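Local coordinates for AvrA (Salmonella typhimurium, PDB 6BE0), which probably transfers acetyl groups from acetyl-CoA to serine and threonine residues of target proteins, as a YopJ-family effector that binds inositol hexakisphosphate, at residues Ser52-Gly57 against Ala288-Ile293; Ser99-Thr104 against Val128-Met133; Gln198-Asn203 against Val234-His239. All blocks are in the same frame, centred on the assembly; numbering follows the deposited sequence.

Contact 1 of 3, residues Ser52-Gly57 against Ala288-Ile293; sequences SEIIDG and AHKKRI. With IHP (inositol hexakisphosphate), chain B.
The imidazole of His289 is edge-to-face with the ring of Trp59, and it is the CB atom of His289 that comes nearest Ile54 CD1, at 4.3 Å. The contact is a helix-helix packing in the YopJ-type acetyltransferase fold, joining the last turn of helix 40-55 to the first turns of helix 287-300. Ile54 alone reaches across from its side. With CG1 anti to the carbonyl carbon (chi1 -74°), its extended branch meets that of Ile293 tip to tip, CD1 to CD1 at 3.5 Å, while the alkyl part of Lys290 brushes the same methyl from CG and its ammonium turns away to Asn275. No hydrogen bond crosses, and the 118 Å² buried is small. Ile293 also touches Leu50 and Glu51, one turn earlier on the same helix as Ile54, and Arg292 forms salt bridges to Glu185 and Asp68. Lys291 leaves the second helix toward inositol hexakisphosphate, its chain bent at chi2 and chi4 on the way to the phosphates; the helix thus carries both the apolar contact and a ligand-binding lysine. Its ammonium bridges two phosphates: Lys291 NZ is 2.5 Å from ligand O23 and 2.7 Å from ligand O32.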
loop_
_atom_site.group_PDB
_atom_site.type_symbol
_atom_site.label_atom_id
_atom_site.label_comp_id
_atom_site.label_asym_id
_atom_site.label_seq_id
_atom_site.Cartn_x
_atom_site.Cartn_y
_atom_site.Cartn_z
ATOM N N SER A 52 19.675 7.211 12.353
ATOM C CA SER A 52 21.119 7.201 12.144
ATOM C C SER A 52 21.467 6.692 10.749
ATOM O O SER A 52 22.314 7.264 10.060
ATOM C CB SER A 52 21.804 6.334 13.203
ATOM O OG SER A 52 23.197 6.254 12.969
ATOM N N GLU A 53 20.803 5.616 10.343
ATOM C CA GLU A 53 21.070 4.980 9.059
ATOM C C GLU A 53 20.693 5.883 7.885
ATOM O O GLU A 53 21.235 5.743 6.788
ATOM C CB GLU A 53 20.317 3.653 8.970
ATOM C CG GLU A 53 20.918 2.561 9.847
ATOM C CD GLU A 53 19.932 1.458 10.182
ATOM O OE1 GLU A 53 18.844 1.418 9.572
ATOM O OE2 GLU A 53 20.245 0.631 11.063
ATOM N N ILE A 54 19.768 6.807 8.120
ATOM C CA ILE A 54 19.402 7.794 7.110
ATOM C C ILE A 54 20.509 8.833 6.958
ATOM O O ILE A 54 20.837 9.245 5.847
ATOM C CB ILE A 54 18.068 8.497 7.462
ATOM C CG1 ILE A 54 16.897 7.544 7.212
ATOM C CG2 ILE A 54 17.877 9.774 6.637
ATOM C CD1 ILE A 54 15.557 8.050 7.714
ATOM N N ILE A 55 21.090 9.245 8.081
ATOM C CA ILE A 55 22.086 10.311 8.082
ATOM C C ILE A 55 23.417 9.858 7.482
ATOM O O ILE A 55 24.061 10.624 6.762
ATOM C CB ILE A 55 22.324 10.846 9.514
ATOM C CG1 ILE A 55 21.031 11.459 10.060
ATOM C CG2 ILE A 55 23.444 11.889 9.527
ATOM C CD1 ILE A 55 21.088 11.851 11.525
ATOM N N ASP A 56 23.831 8.627 7.775
ATOM C CA ASP A 56 25.108 8.122 7.267
ATOM C C ASP A 56 24.957 7.483 5.884
ATOM O O ASP A 56 25.947 7.129 5.244
ATOM C CB ASP A 56 25.729 7.124 8.255
ATOM C CG ASP A 56 24.836 5.927 8.538
ATOM O OD1 ASP A 56 24.979 5.329 9.626
ATOM O OD2 ASP A 56 23.997 5.573 7.686
ATOM N N GLY A 57 23.714 7.333 5.432
ATOM C CA GLY A 57 23.439 6.861 4.085
ATOM C C GLY A 57 23.421 5.351 3.923
ATOM O O GLY A 57 23.265 4.850 2.808
ATOM N N ALA A 288 9.333 7.178 2.475
ATOM C CA ALA A 288 8.839 5.948 3.080
ATOM C C ALA A 288 9.659 5.571 4.310
ATOM O O ALA A 288 9.110 5.104 5.308
ATOM C CB ALA A 288 8.858 4.813 2.067
ATOM N N HIS A 289 10.970 5.775 4.240
ATOM C CA HIS A 289 11.844 5.472 5.368
ATOM C C HIS A 289 11.534 6.382 6.552
ATOM O O HIS A 289 11.602 5.957 7.706
ATOM C CB HIS A 289 13.314 5.607 4.966
ATOM C CG HIS A 289 13.802 4.496 4.090
ATOM N ND1 HIS A 289 13.514 4.425 2.743
ATOM C CD2 HIS A 289 14.554 3.405 4.370
ATOM C CE1 HIS A 289 14.072 3.342 2.233
ATOM N NE2 HIS A 289 14.707 2.705 3.199
ATOM N N LYS A 290 11.190 7.633 6.264
ATOM C CA LYS A 290 10.785 8.567 7.306
ATOM C C LYS A 290 9.417 8.183 7.860
ATOM O O LYS A 290 9.151 8.368 9.047
ATOM C CB LYS A 290 10.761 10.003 6.775
ATOM C CG LYS A 290 12.147 10.598 6.547
ATOM C CD LYS A 290 12.097 11.919 5.790
ATOM C CE LYS A 290 11.508 13.040 6.635
ATOM N NZ LYS A 290 11.494 14.338 5.899
ATOM N N LYS A 291 8.553 7.640 7.006
ATOM C CA LYS A 291 7.220 7.231 7.443
ATOM C C LYS A 291 7.304 6.066 8.426
ATOM O O LYS A 291 6.528 5.996 9.378
ATOM C CB LYS A 291 6.343 6.842 6.249
ATOM C CG LYS A 291 4.882 6.565 6.617
ATOM C CD LYS A 291 4.198 7.802 7.192
ATOM C CE LYS A 291 2.751 7.534 7.580
ATOM N NZ LYS A 291 1.897 7.216 6.407
ATOM N N ARG A 292 8.243 5.153 8.189
ATOM C CA ARG A 292 8.477 4.048 9.112
ATOM C C ARG A 292 8.796 4.590 10.500
ATOM O O ARG A 292 8.287 4.094 11.506
ATOM C CB ARG A 292 9.622 3.151 8.626
ATOM C CG ARG A 292 9.993 2.052 9.620
ATOM C CD ARG A 292 11.145 1.184 9.138
ATOM N NE ARG A 292 10.791 0.384 7.967
ATOM C CZ ARG A 292 11.180 0.639 6.720
ATOM N NH1 ARG A 292 11.955 1.682 6.440
ATOM N NH2 ARG A 292 10.794 -0.163 5.738
ATOM N N ILE A 293 9.645 5.612 10.540
ATOM C CA ILE A 293 10.060 6.221 11.797
ATOM C C ILE A 293 8.867 6.857 12.508
ATOM O O ILE A 293 8.708 6.713 13.720
ATOM C CB ILE A 293 11.162 7.279 11.565
ATOM C CG1 ILE A 293 12.413 6.603 10.992
ATOM C CG2 ILE A 293 11.498 8.008 12.867
ATOM C CD1 ILE A 293 13.497 7.564 10.556
HETATM C C1 IHP B . -1.911 12.327 7.694
HETATM C C2 IHP B . -1.041 11.168 7.222
HETATM C C3 IHP B . 0.265 11.668 6.629
HETATM C C4 IHP B . 0.987 12.575 7.604
HETATM C C5 IHP B . 0.123 13.796 7.860
HETATM C C6 IHP B . -1.185 13.386 8.521
HETATM O O11 IHP B . -2.998 11.793 8.428
HETATM P P1 IHP B . -4.419 11.706 7.708
HETATM O O21 IHP B . -5.099 10.411 8.094
HETATM O O31 IHP B . -4.262 11.736 6.203
HETATM O O41 IHP B . -5.268 12.868 8.150
HETATM O O12 IHP B . -0.790 10.256 8.314
HETATM P P2 IHP B . -1.330 8.769 8.243
HETATM O O22 IHP B . -2.806 8.751 7.930
HETATM O O32 IHP B . -0.608 7.990 7.170
HETATM O O42 IHP B . -1.109 8.093 9.579
HETATM O O13 IHP B . 1.087 10.559 6.261
HETATM P P3 IHP B . 1.345 10.260 4.718
HETATM O O23 IHP B . 1.346 8.769 4.483
HETATM O O33 IHP B . 0.276 10.890 3.856
HETATM O O43 IHP B . 2.688 10.811 4.317
HETATM O O14 IHP B . 2.299 12.911 7.115
HETATM P P4 IHP B . 2.583 13.894 5.869
HETATM O O24 IHP B . 3.635 13.274 4.976
HETATM O O34 IHP B . 1.338 14.145 5.049
HETATM O O44 IHP B . 3.124 15.205 6.370
HETATM O O15 IHP B . 0.797 14.762 8.668
HETATM P P5 IHP B . 0.472 16.297 8.450
HETATM O O25 IHP B . -0.817 16.450 7.670
HETATM O O35 IHP B . 0.328 16.965 9.794
HETATM O O45 IHP B . 1.583 16.973 7.684
HETATM O O16 IHP B . -0.945 12.921 9.848
HETATM P P6 IHP B . -1.795 13.504 11.024
HETATM O O26 IHP B . -1.185 13.098 12.340
HETATM O O36 IHP B . -1.834 15.008 10.937
HETATM O O46 IHP B . -3.205 12.968 10.966
#

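Contact 2 of 3, residues Ser99-Thr104 against Val128-Met133; sequences SSIKET and VDFRVM
Phe130 turns one side of its ring to two methyl groups of helix 94-106, Ile101 CG2 near its CD1-CE1 side and Thr104 CG2 near its CD2-CE2 side. This is the layer between that helix and strand 125-133, the middle strand of the mixed five-stranded sheet. The evidence for tight packing is local. Ile101 CG2 comes to 3.8 Å from Phe130 CE1, and Thr104 CG2 comes to 3.7 Å from Phe130 CE2. Both approaches are oblique to the ring. The CB bond of Phe130 points toward the helix, and with CG anti to the backbone N (chi1 173°) the ring reaches Ile101 and Thr104, although the closest CA atoms, those of Ile101 and Phe130, are 7.8 Å apart. Val139, Thr137, Phe114 and Ala112 of the flanking strands close around the same residues.

The other side of the helix is looser. Lys102 starts away from the strand and ends at the carbonyl of Glu165, and Glu103 is exposed. From the strand, Asp129 and Arg131 turn to the other sheet face, where they pair with Arg113 and His208 and with Phe201, respectively.

Thr104 divides its two branches between different partners. Its OG1 donates to Ser100 O at 2.8 Å, on the opposite face of that carbonyl plane from the backbone bond made by Thr104 N, so this carbonyl is gripped twice. With the hydroxyl committed within the helix, only the methyl is presented to Phe130. No hydrogen bond crosses the contact, which is essentially apolar, its fit set by the shapes of the ring and methyls rather than by directional bonds.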
loop_
_atom_site.group_PDB
_atom_site.type_symbol
_atom_site.label_atom_id
_atom_site.label_comp_id
_atom_site.label_asym_id
_atom_site.label_seq_id
_atom_site.Cartn_x
_atom_site.Cartn_y
_atom_site.Cartn_z
ATOM N N SER A 99 -9.518 -16.672 2.871
ATOM C CA SER A 99 -10.430 -17.192 3.882
ATOM C C SER A 99 -10.938 -16.054 4.767
ATOM O O SER A 99 -12.047 -16.118 5.291
ATOM C CB SER A 99 -9.750 -18.269 4.729
ATOM O OG SER A 99 -8.692 -17.728 5.496
ATOM N N SER A 100 -10.124 -15.012 4.925
ATOM C CA SER A 100 -10.542 -13.820 5.660
ATOM C C SER A 100 -11.494 -12.980 4.817
ATOM O O SER A 100 -12.402 -12.341 5.344
ATOM C CB SER A 100 -9.338 -12.975 6.076
ATOM O OG SER A 100 -8.595 -13.607 7.101
ATOM N N ILE A 101 -11.279 -12.975 3.504
ATOM C CA ILE A 101 -12.191 -12.293 2.593
ATOM C C ILE A 101 -13.563 -12.962 2.657
ATOM O O ILE A 101 -14.593 -12.286 2.639
ATOM C CB ILE A 101 -11.660 -12.296 1.140
ATOM C CG1 ILE A 101 -10.481 -11.329 1.016
ATOM C CG2 ILE A 101 -12.752 -11.887 0.151
ATOM C CD1 ILE A 101 -9.713 -11.439 -0.288
ATOM N N LYS A 102 -13.572 -14.289 2.739
ATOM C CA LYS A 102 -14.818 -15.034 2.860
ATOM C C LYS A 102 -15.522 -14.689 4.169
ATOM O O LYS A 102 -16.725 -14.447 4.181
ATOM C CB LYS A 102 -14.561 -16.541 2.783
ATOM C CG LYS A 102 -15.825 -17.368 2.591
ATOM C CD LYS A 102 -15.520 -18.851 2.491
ATOM C CE LYS A 102 -16.799 -19.670 2.312
ATOM N NZ LYS A 102 -17.298 -19.707 0.895
ATOM N N GLU A 103 -14.768 -14.668 5.265
ATOM C CA GLU A 103 -15.329 -14.340 6.573
ATOM C C GLU A 103 -15.955 -12.954 6.571
ATOM O O GLU A 103 -17.085 -12.771 7.023
ATOM C CB GLU A 103 -14.255 -14.407 7.665
ATOM C CG GLU A 103 -14.373 -15.598 8.602
ATOM C CD GLU A 103 -15.733 -15.686 9.268
ATOM O OE1 GLU A 103 -16.492 -16.625 8.946
ATOM O OE2 GLU A 103 -16.044 -14.818 10.108
ATOM N N THR A 104 -15.210 -11.981 6.059
ATOM C CA THR A 104 -15.639 -10.588 6.073
ATOM C C THR A 104 -16.944 -10.407 5.302
ATOM O O THR A 104 -17.827 -9.659 5.725
ATOM C CB THR A 104 -14.549 -9.675 5.480
ATOM O OG1 THR A 104 -13.348 -9.811 6.249
ATOM C CG2 THR A 104 -14.986 -8.219 5.493
ATOM N N VAL A 128 -4.791 -5.094 0.161
ATOM C CA VAL A 128 -5.988 -5.439 -0.597
ATOM C C VAL A 128 -7.154 -4.579 -0.133
ATOM O O VAL A 128 -7.371 -4.434 1.067
ATOM C CB VAL A 128 -6.361 -6.929 -0.429
ATOM C CG1 VAL A 128 -7.653 -7.256 -1.177
ATOM C CG2 VAL A 128 -5.228 -7.821 -0.903
ATOM N N ASP A 129 -7.897 -4.011 -1.078
ATOM C CA ASP A 129 -9.109 -3.271 -0.746
ATOM C C ASP A 129 -10.337 -4.123 -1.041
ATOM O O ASP A 129 -10.466 -4.692 -2.126
ATOM C CB ASP A 129 -9.183 -1.953 -1.516
ATOM C CG ASP A 129 -10.196 -0.985 -0.922
ATOM O OD1 ASP A 129 -10.446 -1.047 0.302
ATOM O OD2 ASP A 129 -10.739 -0.153 -1.676
ATOM N N PHE A 130 -11.230 -4.194 -0.060
ATOM C CA PHE A 130 -12.426 -5.028 -0.127
ATOM C C PHE A 130 -13.673 -4.150 -0.060
ATOM O O PHE A 130 -13.811 -3.320 0.836
ATOM C CB PHE A 130 -12.410 -6.053 1.014
ATOM C CG PHE A 130 -13.672 -6.857 1.139
ATOM C CD1 PHE A 130 -13.792 -8.087 0.515
ATOM C CD2 PHE A 130 -14.730 -6.391 1.900
ATOM C CE1 PHE A 130 -14.951 -8.831 0.639
ATOM C CE2 PHE A 130 -15.889 -7.129 2.028
ATOM C CZ PHE A 130 -16.001 -8.350 1.397
ATOM N N ARG A 131 -14.576 -4.336 -1.017
ATOM C CA ARG A 131 -15.762 -3.493 -1.135
ATOM C C ARG A 131 -16.923 -4.270 -1.748
ATOM O O ARG A 131 -16.813 -4.765 -2.871
ATOM C CB ARG A 131 -15.442 -2.258 -1.989
ATOM C CG ARG A 131 -16.586 -1.255 -2.151
ATOM C CD ARG A 131 -16.571 -0.192 -1.061
ATOM N NE ARG A 131 -15.382 0.659 -1.125
ATOM C CZ ARG A 131 -15.297 1.795 -1.816
ATOM N NH1 ARG A 131 -16.328 2.242 -2.521
ATOM N NH2 ARG A 131 -14.169 2.491 -1.803
ATOM N N VAL A 132 -18.031 -4.388 -1.017
ATOM C CA VAL A 132 -19.244 -4.960 -1.596
ATOM C C VAL A 132 -20.078 -3.797 -2.112
ATOM O O VAL A 132 -20.242 -2.776 -1.441
ATOM C CB VAL A 132 -20.064 -5.836 -0.598
ATOM C CG1 VAL A 132 -19.149 -6.732 0.229
ATOM C CG2 VAL A 132 -20.945 -4.995 0.307
ATOM N N MET A 133 -20.583 -3.960 -3.325
ATOM C CA MET A 133 -21.245 -2.890 -4.045
ATOM C C MET A 133 -22.402 -3.513 -4.805
ATOM O O MET A 133 -22.208 -4.477 -5.544
ATOM C CB MET A 133 -20.257 -2.198 -4.982
ATOM C CG MET A 133 -20.714 -0.866 -5.538
ATOM S SD MET A 133 -19.367 -0.015 -6.386
ATOM C CE MET A 133 -18.406 0.567 -4.990
#

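Contact 3 of 3, residues Gln198-Asn203 against Val234-His239; sequences QLEFMN and VSFYKH. With IHP (inositol hexakisphosphate), chain B.
Glu200 and Ser235 supply the polar link. Ser235 OG donates to Glu200 OE2, modelled at a very short 2.5 Å, a length best read with caution at this resolution. The hydroxyl sits between the backbone N and the carbonyl carbon (chi1 61°), which aims it at the carboxylate. The second oxygen is used inside its own segment: Asn203 ND2 donates to Glu200 OE1 at 2.8 Å, on the syn side but tilted out of the carboxylate plane and bent to 139° at the hydrogen. One carboxylate thus joins the turn after helix 186-199 to the 3-10 turn at 234-236, and its two bonds restrict its rotation.

Apolar contact is confined to Phe236. Its ring is met at the edge, in its plane, by Glu200 CG, 3.8 Å from CE1. Leu193, Lys196 and Leu197 of helix 186-199 also touch the Phe236 side chain.

The hydrogen bonds to the ligand come from Lys238 and His239, while Leu199 at the helix end adds only a carbon contact. Lys238 NZ lies between two phosphates of inositol hexakisphosphate, 2.8 Å from ligand O33 and a very short 2.5 Å from ligand O34; Val261 O is a further partner. His239 NE2 points in the ring plane to ligand O23 at 2.8 Å, nearly straight at 159°, while its ND1 bonds Ser287 OG, which helps fix the ring. Leu199 CD1 rests 3.4 Å from ligand O21.

The chemistry separates two roles. The Glu200 carboxylate is stabilised by two uncharged donors, a serine hydroxyl and an asparagine amide, tying helix end to loop, whereas Lys238 and His239, three and four residues after Ser235, face the phosphates, whose charge would probably favour protonation of His239.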
loop_
_atom_site.group_PDB
_atom_site.type_symbol
_atom_site.label_atom_id
_atom_site.label_comp_id
_atom_site.label_asym_id
_atom_site.label_seq_id
_atom_site.Cartn_x
_atom_site.Cartn_y
_atom_site.Cartn_z
ATOM N N GLN A 198 -9.157 4.070 2.930
ATOM C CA GLN A 198 -10.295 4.457 3.757
ATOM C C GLN A 198 -10.675 5.915 3.516
ATOM O O GLN A 198 -11.844 6.234 3.306
ATOM C CB GLN A 198 -9.974 4.229 5.238
ATOM C CG GLN A 198 -10.822 5.041 6.216
ATOM C CD GLN A 198 -12.308 4.823 6.032
ATOM O OE1 GLN A 198 -12.734 3.827 5.445
ATOM N NE2 GLN A 198 -13.110 5.758 6.532
ATOM N N LEU A 199 -9.679 6.793 3.551
ATOM C CA LEU A 199 -9.910 8.228 3.445
ATOM C C LEU A 199 -10.392 8.638 2.055
ATOM O O LEU A 199 -11.102 9.634 1.906
ATOM C CB LEU A 199 -8.629 8.987 3.796
ATOM C CG LEU A 199 -8.110 8.745 5.215
ATOM C CD1 LEU A 199 -6.658 9.178 5.340
ATOM C CD2 LEU A 199 -8.978 9.474 6.229
ATOM N N GLU A 200 -10.005 7.864 1.046
ATOM C CA GLU A 200 -10.379 8.148 -0.337
ATOM C C GLU A 200 -11.508 7.227 -0.786
ATOM O O GLU A 200 -11.576 6.840 -1.953
ATOM C CB GLU A 200 -9.170 7.984 -1.263
ATOM C CG GLU A 200 -7.966 8.839 -0.890
ATOM C CD GLU A 200 -8.173 10.313 -1.176
ATOM O OE1 GLU A 200 -9.276 10.692 -1.627
ATOM O OE2 GLU A 200 -7.222 11.095 -0.951
ATOM N N PHE A 201 -12.387 6.885 0.151
ATOM C CA PHE A 201 -13.469 5.938 -0.098
ATOM C C PHE A 201 -14.269 6.278 -1.354
ATOM O O PHE A 201 -14.390 5.453 -2.258
ATOM C CB PHE A 201 -14.407 5.883 1.110
ATOM C CG PHE A 201 -15.509 4.869 0.976
ATOM C CD1 PHE A 201 -16.692 5.191 0.330
ATOM C CD2 PHE A 201 -15.362 3.594 1.496
ATOM C CE1 PHE A 201 -17.704 4.260 0.201
ATOM C CE2 PHE A 201 -16.370 2.661 1.371
ATOM C CZ PHE A 201 -17.543 2.994 0.725
ATOM N N MET A 202 -14.815 7.489 -1.406
ATOM C CA MET A 202 -15.639 7.909 -2.534
ATOM C C MET A 202 -14.840 7.970 -3.836
ATOM O O MET A 202 -15.342 7.597 -4.897
ATOM C CB MET A 202 -16.272 9.274 -2.253
ATOM C CG MET A 202 -17.232 9.295 -1.070
ATOM S SD MET A 202 -18.592 8.111 -1.200
ATOM C CE MET A 202 -19.278 8.519 -2.804
ATOM N N ASN A 203 -13.599 8.440 -3.754
ATOM C CA ASN A 203 -12.745 8.548 -4.936
ATOM C C ASN A 203 -12.381 7.189 -5.528
ATOM O O ASN A 203 -11.872 7.112 -6.648
ATOM C CB ASN A 203 -11.460 9.310 -4.600
ATOM C CG ASN A 203 -11.670 10.811 -4.506
ATOM O OD1 ASN A 203 -12.627 11.356 -5.059
ATOM N ND2 ASN A 203 -10.763 11.490 -3.814
ATOM N N VAL A 234 -4.540 11.656 -5.708
ATOM C CA VAL A 234 -3.183 12.158 -5.512
ATOM C C VAL A 234 -2.540 11.623 -4.234
ATOM O O VAL A 234 -1.333 11.385 -4.192
ATOM C CB VAL A 234 -3.171 13.704 -5.463
ATOM C CG1 VAL A 234 -1.746 14.235 -5.348
ATOM C CG2 VAL A 234 -3.852 14.282 -6.698
ATOM N N SER A 235 -3.350 11.431 -3.198
ATOM C CA SER A 235 -2.846 11.054 -1.880
ATOM C C SER A 235 -2.119 9.708 -1.877
ATOM O O SER A 235 -1.385 9.396 -0.940
ATOM C CB SER A 235 -3.995 11.016 -0.874
ATOM O OG SER A 235 -4.971 10.062 -1.250
ATOM N N PHE A 236 -2.322 8.916 -2.925
ATOM C CA PHE A 236 -1.673 7.614 -3.042
ATOM C C PHE A 236 -0.203 7.731 -3.439
ATOM O O PHE A 236 0.576 6.801 -3.234
ATOM C CB PHE A 236 -2.413 6.749 -4.065
ATOM C CG PHE A 236 -3.619 6.048 -3.509
ATOM C CD1 PHE A 236 -4.559 6.741 -2.768
ATOM C CD2 PHE A 236 -3.816 4.697 -3.739
ATOM C CE1 PHE A 236 -5.669 6.098 -2.256
ATOM C CE2 PHE A 236 -4.925 4.050 -3.231
ATOM C CZ PHE A 236 -5.852 4.751 -2.490
ATOM N N TYR A 237 0.169 8.879 -4.000
ATOM C CA TYR A 237 1.486 9.057 -4.608
ATOM C C TYR A 237 2.416 9.953 -3.798
ATOM O O TYR A 237 3.425 10.432 -4.311
ATOM C CB TYR A 237 1.322 9.634 -6.014
ATOM C CG TYR A 237 0.543 8.732 -6.932
ATOM C CD1 TYR A 237 1.191 7.935 -7.864
ATOM C CD2 TYR A 237 -0.840 8.664 -6.857
ATOM C CE1 TYR A 237 0.481 7.101 -8.703
ATOM C CE2 TYR A 237 -1.558 7.832 -7.690
ATOM C CZ TYR A 237 -0.893 7.053 -8.612
ATOM O OH TYR A 237 -1.604 6.224 -9.446
ATOM N N LYS A 238 2.083 10.174 -2.533
ATOM C CA LYS A 238 2.879 11.062 -1.696
ATOM C C LYS A 238 4.275 10.498 -1.443
ATOM O O LYS A 238 5.239 11.254 -1.310
ATOM C CB LYS A 238 2.168 11.313 -0.369
ATOM C CG LYS A 238 0.820 12.004 -0.520
ATOM C CD LYS A 238 0.137 12.216 0.824
ATOM C CE LYS A 238 0.936 13.156 1.714
ATOM N NZ LYS A 238 0.193 13.522 2.948
ATOM N N HIS A 239 4.378 9.172 -1.389
ATOM C CA HIS A 239 5.650 8.507 -1.107
ATOM C C HIS A 239 6.325 7.977 -2.367
ATOM O O HIS A 239 7.257 7.178 -2.278
ATOM C CB HIS A 239 5.439 7.352 -0.124
ATOM C CG HIS A 239 4.893 7.778 1.202
ATOM N ND1 HIS A 239 5.632 8.503 2.112
ATOM C CD2 HIS A 239 3.681 7.579 1.774
ATOM C CE1 HIS A 239 4.900 8.735 3.186
ATOM N NE2 HIS A 239 3.712 8.185 3.007
HETATM C C1 IHP B . -1.911 12.327 7.694
HETATM C C2 IHP B . -1.041 11.168 7.222
HETATM C C3 IHP B . 0.265 11.668 6.629
HETATM C C4 IHP B . 0.987 12.575 7.604
HETATM C C5 IHP B . 0.123 13.796 7.860
HETATM C C6 IHP B . -1.185 13.386 8.521
HETATM O O11 IHP B . -2.998 11.793 8.428
HETATM P P1 IHP B . -4.419 11.706 7.708
HETATM O O21 IHP B . -5.099 10.411 8.094
HETATM O O31 IHP B . -4.262 11.736 6.203
HETATM O O41 IHP B . -5.268 12.868 8.150
HETATM O O12 IHP B . -0.790 10.256 8.314
HETATM P P2 IHP B . -1.330 8.769 8.243
HETATM O O22 IHP B . -2.806 8.751 7.930
HETATM O O32 IHP B . -0.608 7.990 7.170
HETATM O O42 IHP B . -1.109 8.093 9.579
HETATM O O13 IHP B . 1.087 10.559 6.261
HETATM P P3 IHP B . 1.345 10.260 4.718
HETATM O O23 IHP B . 1.346 8.769 4.483
HETATM O O33 IHP B . 0.276 10.890 3.856
HETATM O O43 IHP B . 2.688 10.811 4.317
HETATM O O14 IHP B . 2.299 12.911 7.115
HETATM P P4 IHP B . 2.583 13.894 5.869
HETATM O O24 IHP B . 3.635 13.274 4.976
HETATM O O34 IHP B . 1.338 14.145 5.049
HETATM O O44 IHP B . 3.124 15.205 6.370
HETATM O O15 IHP B . 0.797 14.762 8.668
HETATM P P5 IHP B . 0.472 16.297 8.450
HETATM O O25 IHP B . -0.817 16.450 7.670
HETATM O O35 IHP B . 0.328 16.965 9.794
HETATM O O45 IHP B . 1.583 16.973 7.684
HETATM O O16 IHP B . -0.945 12.921 9.848
HETATM P P6 IHP B . -1.795 13.504 11.024
HETATM O O26 IHP B . -1.185 13.098 12.340
HETATM O O36 IHP B . -1.834 15.008 10.937
HETATM O O46 IHP B . -3.205 12.968 10.966
#

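Overall arrangement
From the N terminus, residues 52-57 lie at the C-terminal part of helix 40-55 and come into contact with 288-293 near the other end of the chain, so contact 1 closes a loop of 230 residues that holds both other contacts. Within it, contact 2 closes first, fastening helix 94-106 to the central sheet; contact 3 opens later and joins the end of helix 186-199 to the loop before helix 243-252. These two run in series and do not cross. Contacts 1 and 2 lie on opposite sides of the chain's centre, centres 34 Å apart. Contact 3 bridges them: Arg131 reaches Phe201, and His239 packs on Ala288 and Lys291, with inositol hexakisphosphate bound by contacts 1 and 3.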